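Local coordinates for berberine bridge enzyme-like protein (PDB 5D79) that is a secreted plant flavoprotein that binds FAD, probably works as an oxidoreductase, and takes part in adaptation to salt stress, at residues D475-Y481 against D522-P527. Numbering follows the deposited sequence.
Sequences DMDLGMY and DEQSIP
Extended beyond CG (chi2 -170°), the side chain of Gln524 carries its amide into the turn formed by 475-479, while Tyr481, with CG anti to its own carbonyl carbon (chi1 -69°), turns the CD2-CE2 edge of its ring to the backbone carbonyls of Asp522 and Ser525. Gln524 NE2 spends its hydrogens on two carbonyls. Gly479 O is met at 2.8 Å from NE2, nearly straight (166°) and in the plane of both groups; Asp475 O, also 2.8 Å from NE2, is approached from above its carbonyl plane and less directly. Leu478 N reaches Asp475 O from the opposite face, closing the short 3-10 turn, and Tyr499 holds Gln524 OE1, which helps fix the amide's rotation. A leucine in place of Gln524 would probably leave Gly479 O without this donor and Asp475 O with one fewer, setting the turn freer to shift. Next along, Tyr481 N donates to Glu523 O over 3.1 Å, and beyond it Tyr481 OH donates to Ser525 O at 2.8 Å, that oxygen lying at the ring edge and in its plane. Pro527 CB sits 3.1 Å from the same Tyr481 OH. The methyl groups of both methionines close on the aliphatic part of Glu523: Met476 CE comes to 3.4 Å from Glu523 CB, and Met480 CE to 3.7 Å from Glu523 CG, whereas the carboxylate turns away to Arg105 and the backbone N of Tyr121. The contact thus ties two loops of the berberine bridge enzyme (BBE) family region together, one leading into helix 488-500, the other following helix 504-514; Ile526 and Pro527 pack on both helices.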
loop_
_atom_site.group_PDB
_atom_site.type_symbol
_atom_site.label_atom_id
_atom_site.label_comp_id
_atom_site.label_asym_id
_atom_site.label_seq_id
_atom_site.Cartn_x
_atom_site.Cartn_y
_atom_site.Cartn_z
ATOM N N ASP A 475 -1.144 -10.054 4.539
ATOM C CA ASP A 475 -1.020 -10.768 5.802
ATOM C C ASP A 475 -1.269 -12.277 5.609
ATOM O O ASP A 475 -2.404 -12.736 5.465
ATOM C CB ASP A 475 -1.987 -10.161 6.830
ATOM C CG ASP A 475 -1.805 -10.731 8.231
ATOM O OD1 ASP A 475 -0.789 -11.427 8.502
ATOM O OD2 ASP A 475 -2.699 -10.467 9.066
ATOM N N MET A 476 -0.184 -13.042 5.600
ATOM C CA MET A 476 -0.254 -14.494 5.459
ATOM C C MET A 476 -1.022 -15.152 6.591
ATOM O O MET A 476 -1.484 -16.287 6.457
ATOM C CB MET A 476 1.153 -15.080 5.403
ATOM C CG MET A 476 1.978 -14.508 4.295
ATOM S SD MET A 476 1.356 -15.159 2.760
ATOM C CE MET A 476 2.526 -16.508 2.566
ATOM N N ASP A 477 -1.134 -14.437 7.709
ATOM C CA ASP A 477 -1.831 -14.936 8.890
ATOM C C ASP A 477 -3.339 -15.035 8.675
ATOM O O ASP A 477 -4.022 -15.716 9.439
ATOM C CB ASP A 477 -1.535 -14.053 10.108
ATOM C CG ASP A 477 -0.111 -14.221 10.624
ATOM O OD1 ASP A 477 0.584 -15.169 10.179
ATOM O OD2 ASP A 477 0.304 -13.413 11.485
ATOM N N LEU A 478 -3.850 -14.372 7.637
ATOM C CA LEU A 478 -5.253 -14.545 7.238
ATOM C C LEU A 478 -5.456 -15.839 6.425
ATOM O O LEU A 478 -6.591 -16.281 6.205
ATOM C CB LEU A 478 -5.745 -13.336 6.430
ATOM C CG LEU A 478 -5.335 -11.944 6.918
ATOM C CD1 LEU A 478 -5.867 -10.875 5.972
ATOM C CD2 LEU A 478 -5.806 -11.701 8.343
ATOM N N GLY A 479 -4.348 -16.430 5.973
ATOM C CA GLY A 479 -4.375 -17.682 5.238
ATOM C C GLY A 479 -3.525 -17.678 3.977
ATOM O O GLY A 479 -3.258 -16.624 3.410
ATOM N N MET A 480 -3.100 -18.862 3.541
ATOM C CA MET A 480 -2.343 -19.014 2.300
ATOM C C MET A 480 -2.626 -20.379 1.661
ATOM O O MET A 480 -3.222 -21.249 2.290
ATOM C CB MET A 480 -0.848 -18.841 2.560
ATOM C CG MET A 480 -0.291 -19.761 3.632
ATOM S SD MET A 480 1.482 -19.549 3.869
ATOM C CE MET A 480 2.132 -20.173 2.315
ATOM N N TYR A 481 -2.219 -20.558 0.406
ATOM C CA TYR A 481 -2.370 -21.850 -0.267
ATOM C C TYR A 481 -1.376 -22.898 0.243
ATOM O O TYR A 481 -0.160 -22.723 0.140
ATOM C CB TYR A 481 -2.196 -21.699 -1.776
ATOM C CG TYR A 481 -3.304 -20.950 -2.479
ATOM C CD1 TYR A 481 -4.591 -21.479 -2.568
ATOM C CD2 TYR A 481 -3.054 -19.728 -3.092
ATOM C CE1 TYR A 481 -5.602 -20.791 -3.219
ATOM C CE2 TYR A 481 -4.062 -19.037 -3.748
ATOM C CZ TYR A 481 -5.329 -19.571 -3.808
ATOM O OH TYR A 481 -6.313 -18.871 -4.466
ATOM N N ASP A 522 0.808 -16.237 -6.490
ATOM C CA ASP A 522 1.638 -16.268 -5.286
ATOM C C ASP A 522 0.882 -17.008 -4.184
ATOM O O ASP A 522 -0.069 -17.748 -4.462
ATOM C CB ASP A 522 2.052 -14.855 -4.827
ATOM C CG ASP A 522 0.901 -13.862 -4.791
ATOM O OD1 ASP A 522 -0.228 -14.221 -4.426
ATOM O OD2 ASP A 522 1.134 -12.686 -5.111
ATOM N N GLU A 523 1.286 -16.798 -2.938
ATOM C CA GLU A 523 0.710 -17.540 -1.820
ATOM C C GLU A 523 -0.725 -17.117 -1.422
ATOM O O GLU A 523 -1.384 -17.812 -0.641
ATOM C CB GLU A 523 1.645 -17.425 -0.614
ATOM C CG GLU A 523 2.965 -18.209 -0.748
ATOM C CD GLU A 523 3.964 -17.587 -1.724
ATOM O OE1 GLU A 523 3.836 -16.380 -2.031
ATOM O OE2 GLU A 523 4.876 -18.314 -2.178
ATOM N N GLN A 524 -1.201 -15.992 -1.960
ATOM C CA GLN A 524 -2.551 -15.490 -1.683
ATOM C C GLN A 524 -3.297 -15.012 -2.950
ATOM O O GLN A 524 -4.314 -14.310 -2.866
ATOM C CB GLN A 524 -2.488 -14.342 -0.669
ATOM C CG GLN A 524 -2.487 -14.763 0.788
ATOM C CD GLN A 524 -2.678 -13.585 1.738
ATOM O OE1 GLN A 524 -2.466 -12.428 1.361
ATOM N NE2 GLN A 524 -3.088 -13.871 2.974
ATOM N N SER A 525 -2.803 -15.391 -4.123
ATOM C CA SER A 525 -3.375 -14.888 -5.371
ATOM C C SER A 525 -4.830 -15.350 -5.584
ATOM O O SER A 525 -5.290 -16.332 -4.982
ATOM C CB SER A 525 -2.499 -15.304 -6.562
ATOM O OG SER A 525 -2.398 -16.711 -6.661
ATOM N N ILE A 526 -5.545 -14.612 -6.431
ATOM C CA ILE A 526 -6.922 -14.926 -6.783
ATOM C C ILE A 526 -6.945 -16.247 -7.536
ATOM O O ILE A 526 -6.175 -16.422 -8.485
ATOM C CB ILE A 526 -7.544 -13.806 -7.653
ATOM C CG1 ILE A 526 -7.537 -12.459 -6.913
ATOM C CG2 ILE A 526 -8.947 -14.177 -8.122
ATOM C CD1 ILE A 526 -8.407 -12.414 -5.672
ATOM N N PRO A 527 -7.815 -17.192 -7.114
ATOM C CA PRO A 527 -7.870 -18.511 -7.754
ATOM C C PRO A 527 -8.727 -18.553 -9.020
ATOM O O PRO A 527 -9.580 -17.691 -9.262
ATOM C CB PRO A 527 -8.490 -19.386 -6.667
ATOM C CG PRO A 527 -9.448 -18.458 -5.993
ATOM C CD PRO A 527 -8.727 -17.120 -5.957
#